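Local atomic coordinates of quinone oxidoreductase (PDB entry 3TQH), a protein that binds NADPH and probably uses it to reduce quinones, as a member of the medium-chain dehydrogenase/reductase family. Residues L45-I48 with D49-T52. Residues are numbered along the deposited sequence; the frame is centred on the assembly and turned at random.
Sequences LNPI and DYKT. With NDP (NADPH dihydro-nicotinamide-adenine-dinucleotide phosphate), chain B; SO4 (sulfate ion), chain C.
Asn46 and Asp49 bracket the first turn of helix 47-53, which borders the NADPH pocket where strand 36-44 of the GroES-like domain gives way to helix. Asp49 turns its carboxylate back past the start of the helix: OD2 takes the backbone N of Asn46 at 2.9 Å in an almost straight bond, met from above the carboxylate plane. Having CG anti to its own carbonyl carbon (chi1 -56°) carries the group there. The backbone N of Asp49 returns the favour to Asn46 O (2.8 Å), so the two residues hold each other through two bonds, and Tyr108 OH gives Asp49 OD2 a second partner.

From the next residue, Pro47, the helix bonding proper begins: Lys51 N bonds to Pro47 O at 3.1 Å. That same oxygen sits over one face of the Tyr50 ring, offset toward its rim, while Pro47 CB packs against Tyr50 CE2 (3.6 Å). Ile48 O is gripped twice by Thr52, whose N and OG1 arrive from opposite faces of the carbonyl plane; the hydroxyl bond is the shorter, with OG1 2.7 Å from Ile48 O.

The remaining business is with the cofactor. Lys51 runs out fully extended beyond CG, and its NZ donates to both ribose hydroxyl oxygens on the nicotinamide side, NDP O3D at 2.7 Å and O2D at 2.9 Å, and, at longer range, to a sulfate ion that probably came from the crystallisation liquor. Pro47 CD lies 3.3 Å from NDP O1N, placing the proline ring against the diphosphate. A short helix presenting a lysine to the nicotinamide ribose fits the cofactor cleft between the catalytic and Rossmann domains of medium-chain quinone oxidoreductases.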
ATOM      1  N   LEU A  45       7.060   0.398   4.245  1.00  9.06           N
ATOM      2  CA  LEU A  45       6.078   0.182   5.304  1.00  8.72           C
ATOM      3  C   LEU A  45       4.665   0.429   4.793  1.00  8.51           C
ATOM      4  O   LEU A  45       4.428   1.337   4.002  1.00  8.72           O
ATOM      5  CB  LEU A  45       6.351   1.116   6.487  1.00  8.90           C
ATOM      6  CG  LEU A  45       7.627   0.845   7.280  1.00  8.96           C
ATOM      7  CD1 LEU A  45       8.839   1.400   6.547  1.00 10.01           C
ATOM      8  CD2 LEU A  45       7.516   1.438   8.685  1.00  8.95           C
ATOM      9  N   ASN A  46       3.733  -0.386   5.268  1.00  8.50           N
ATOM     10  CA  ASN A  46       2.311  -0.190   5.023  1.00  8.90           C
ATOM     11  C   ASN A  46       1.556  -0.307   6.346  1.00  9.09           C
ATOM     12  O   ASN A  46       2.018  -0.993   7.251  1.00  9.30           O
ATOM     13  CB  ASN A  46       1.795  -1.241   4.051  1.00  9.36           C
ATOM     14  CG  ASN A  46       2.452  -1.146   2.697  1.00  9.92           C
ATOM     15  OD1 ASN A  46       3.477  -1.786   2.446  1.00 10.03           O
ATOM     16  ND2 ASN A  46       1.880  -0.323   1.819  1.00 10.20           N
ATOM     17  N   PRO A  47       0.392   0.349   6.463  1.00  9.39           N
ATOM     18  CA  PRO A  47      -0.417   0.235   7.678  1.00  9.81           C
ATOM     19  C   PRO A  47      -0.743  -1.200   8.132  1.00 10.29           C
ATOM     20  O   PRO A  47      -0.795  -1.475   9.343  1.00 10.71           O
ATOM     21  CB  PRO A  47      -1.700   0.984   7.300  1.00 10.50           C
ATOM     22  CG  PRO A  47      -1.235   2.025   6.329  1.00 10.03           C
ATOM     23  CD  PRO A  47      -0.154   1.361   5.533  1.00  9.64           C
ATOM     24  N   ILE A  48      -0.962  -2.099   7.174  1.00 10.15           N
ATOM     25  CA  ILE A  48      -1.158  -3.519   7.472  1.00 10.85           C
ATOM     26  C   ILE A  48      -0.054  -4.042   8.408  1.00 10.24           C
ATOM     27  O   ILE A  48      -0.318  -4.906   9.247  1.00 11.44           O
ATOM     28  CB  ILE A  48      -1.226  -4.380   6.177  1.00 11.08           C
ATOM     29  CG1 ILE A  48      -1.699  -5.806   6.482  1.00 13.33           C
ATOM     30  CG2 ILE A  48       0.114  -4.429   5.482  1.00 10.52           C
ATOM     31  CD1 ILE A  48      -3.188  -5.964   6.491  1.00 15.48           C
ATOM     32  N   ASP A  49       1.158  -3.506   8.275  1.00  9.01           N
ATOM     33  CA  ASP A  49       2.272  -3.860   9.161  1.00  9.04           C
ATOM     34  C   ASP A  49       1.964  -3.582  10.646  1.00  9.50           C
ATOM     35  O   ASP A  49       2.186  -4.454  11.487  1.00 10.02           O
ATOM     36  CB  ASP A  49       3.560  -3.123   8.766  1.00  8.31           C
ATOM     37  CG  ASP A  49       3.974  -3.367   7.319  1.00  8.38           C
ATOM     38  OD1 ASP A  49       3.440  -4.300   6.679  1.00 10.00           O
ATOM     39  OD2 ASP A  49       4.842  -2.614   6.818  1.00  7.62           O
ATOM     40  N   TYR A  50       1.451  -2.391  10.969  1.00  9.39           N
ATOM     41  CA  TYR A  50       1.179  -2.048  12.379  1.00 10.39           C
ATOM     42  C   TYR A  50      -0.102  -2.683  12.930  1.00 11.52           C
ATOM     43  O   TYR A  50      -0.188  -2.968  14.121  1.00 12.39           O
ATOM     44  CB  TYR A  50       1.215  -0.521  12.642  1.00 10.26           C
ATOM     45  CG  TYR A  50       0.073   0.319  12.093  1.00 10.42           C
ATOM     46  CD1 TYR A  50      -1.220   0.225  12.608  1.00 12.28           C
ATOM     47  CD2 TYR A  50       0.307   1.263  11.102  1.00 10.71           C
ATOM     48  CE1 TYR A  50      -2.260   1.022  12.105  1.00 12.68           C
ATOM     49  CE2 TYR A  50      -0.718   2.056  10.597  1.00 11.12           C
ATOM     50  CZ  TYR A  50      -1.994   1.935  11.097  1.00 12.31           C
ATOM     51  OH  TYR A  50      -2.994   2.741  10.583  1.00 13.58           O
ATOM     52  N   LYS A  51      -1.082  -2.911  12.056  1.00 11.89           N
ATOM     53  CA  LYS A  51      -2.320  -3.602  12.421  1.00 13.43           C
ATOM     54  C   LYS A  51      -2.058  -5.076  12.733  1.00 14.52           C
ATOM     55  O   LYS A  51      -2.763  -5.686  13.543  1.00 16.01           O
ATOM     56  CB  LYS A  51      -3.347  -3.501  11.291  1.00 13.55           C
ATOM     57  CG  LYS A  51      -3.793  -2.079  10.958  1.00 13.43           C
ATOM     58  CD  LYS A  51      -4.545  -2.044   9.639  1.00 13.93           C
ATOM     59  CE  LYS A  51      -5.115  -0.661   9.347  1.00 14.30           C
ATOM     60  NZ  LYS A  51      -6.074  -0.688   8.204  1.00 14.51           N
ATOM     61  N   THR A  52      -1.057  -5.652  12.073  1.00 13.98           N
ATOM     62  CA  THR A  52      -0.656  -7.028  12.349  1.00 15.05           C
ATOM     63  C   THR A  52       0.069  -7.041  13.687  1.00 15.93           C
ATOM     64  O   THR A  52      -0.272  -7.813  14.582  1.00 17.46           O
ATOM     65  CB  THR A  52       0.250  -7.586  11.227  1.00 14.34           C
ATOM     66  OG1 THR A  52      -0.432  -7.497   9.970  1.00 13.23           O
ATOM     67  CG2 THR A  52       0.633  -9.044  11.492  1.00 15.10           C
TER
HETATM   68  PA  NDP B 500      -1.537   5.879   5.083  1.00  9.67           P
HETATM   69  O1A NDP B 500      -1.104   5.685   6.480  1.00  9.38           O
HETATM   70  O2A NDP B 500      -0.385   6.072   4.181  1.00  9.30           O
HETATM   71  O5B NDP B 500      -2.501   7.159   4.973  1.00 10.56           O
HETATM   72  C5B NDP B 500      -2.194   8.317   5.726  1.00 11.36           C
HETATM   73  C4B NDP B 500      -3.047   9.483   5.253  1.00 10.76           C
HETATM   74  O4B NDP B 500      -4.350   9.354   5.782  1.00 10.87           O
HETATM   75  C3B NDP B 500      -2.542  10.849   5.699  1.00 11.55           C
HETATM   76  O3B NDP B 500      -2.000  11.539   4.592  1.00 10.96           O
HETATM   77  C2B NDP B 500      -3.762  11.561   6.275  1.00 11.52           C
HETATM   78  O2B NDP B 500      -3.959  12.845   5.726  1.00 11.55           O
HETATM   79  C1B NDP B 500      -4.910  10.641   5.892  1.00 10.36           C
HETATM   80  N9A NDP B 500      -6.015  10.601   6.862  1.00 10.61           N
HETATM   81  C8A NDP B 500      -5.964  10.151   8.158  1.00 12.21           C
HETATM   82  N7A NDP B 500      -7.195  10.256   8.698  1.00 12.42           N
HETATM   83  C5A NDP B 500      -8.030  10.763   7.769  1.00 10.47           C
HETATM   84  C6A NDP B 500      -9.383  11.071   7.811  1.00  9.73           C
HETATM   85  N6A NDP B 500     -10.068  10.863   8.923  1.00 10.57           N
HETATM   86  N1A NDP B 500      -9.997  11.594   6.696  1.00  8.93           N
HETATM   87  C2A NDP B 500      -9.258  11.804   5.540  1.00  8.24           C
HETATM   88  N3A NDP B 500      -7.910  11.491   5.495  1.00  8.14           N
HETATM   89  C4A NDP B 500      -7.306  10.981   6.603  1.00  9.65           C
HETATM   90  O3  NDP B 500      -2.461   4.651   4.600  1.00 10.58           O
HETATM   91  PN  NDP B 500      -2.457   3.945   3.148  1.00 10.39           P
HETATM   92  O1N NDP B 500      -1.239   3.118   3.019  1.00 11.69           O
HETATM   93  O2N NDP B 500      -2.790   4.891   2.073  1.00 10.06           O
HETATM   94  O5D NDP B 500      -3.703   2.948   3.343  1.00 11.43           O
HETATM   95  C5D NDP B 500      -4.981   3.418   3.725  1.00 10.81           C
HETATM   96  C4D NDP B 500      -5.828   2.255   4.228  1.00 10.98           C
HETATM   97  O4D NDP B 500      -6.005   1.299   3.199  1.00 10.77           O
HETATM   98  C3D NDP B 500      -5.165   1.546   5.399  1.00 11.92           C
HETATM   99  O3D NDP B 500      -6.122   1.303   6.404  1.00 12.00           O
HETATM  100  C2D NDP B 500      -4.631   0.260   4.803  1.00 12.48           C
HETATM  101  O2D NDP B 500      -4.568  -0.794   5.746  1.00 13.55           O
HETATM  102  C1D NDP B 500      -5.619   0.013   3.659  1.00 11.98           C
HETATM  103  N1N NDP B 500      -5.092  -0.792   2.533  1.00 11.57           N
HETATM  104  C2N NDP B 500      -5.843  -1.860   2.106  1.00 12.08           C
HETATM  105  C3N NDP B 500      -5.411  -2.714   1.094  1.00 12.08           C
HETATM  106  C7N NDP B 500      -6.245  -3.876   0.639  1.00 12.38           C
HETATM  107  O7N NDP B 500      -5.740  -4.710  -0.381  1.00 13.05           O
HETATM  108  N7N NDP B 500      -7.428  -4.103   1.207  1.00 10.79           N
HETATM  109  C4N NDP B 500      -4.074  -2.444   0.462  1.00 12.70           C
HETATM  110  C5N NDP B 500      -3.310  -1.260   0.963  1.00 12.66           C
HETATM  111  C6N NDP B 500      -3.868  -0.489   1.979  1.00 12.52           C
HETATM  112  P2B NDP B 500      -3.707  14.174   6.601  1.00 14.31           P
HETATM  113  O1X NDP B 500      -3.713  15.359   5.669  1.00 14.81           O
HETATM  114  O2X NDP B 500      -2.365  14.097   7.287  1.00 16.49           O
HETATM  115  O3X NDP B 500      -4.781  14.368   7.637  1.00 14.93           O
HETATM  116  S   SO4 C 319      -5.996  -3.971   5.507  1.00 27.37           S
HETATM  117  O1  SO4 C 319      -4.865  -3.731   4.610  1.00 27.76           O
HETATM  118  O2  SO4 C 319      -7.186  -3.267   5.037  1.00 26.45           O
HETATM  119  O3  SO4 C 319      -6.267  -5.402   5.578  1.00 27.87           O
HETATM  120  O4  SO4 C 319      -5.662  -3.506   6.845  1.00 28.52           O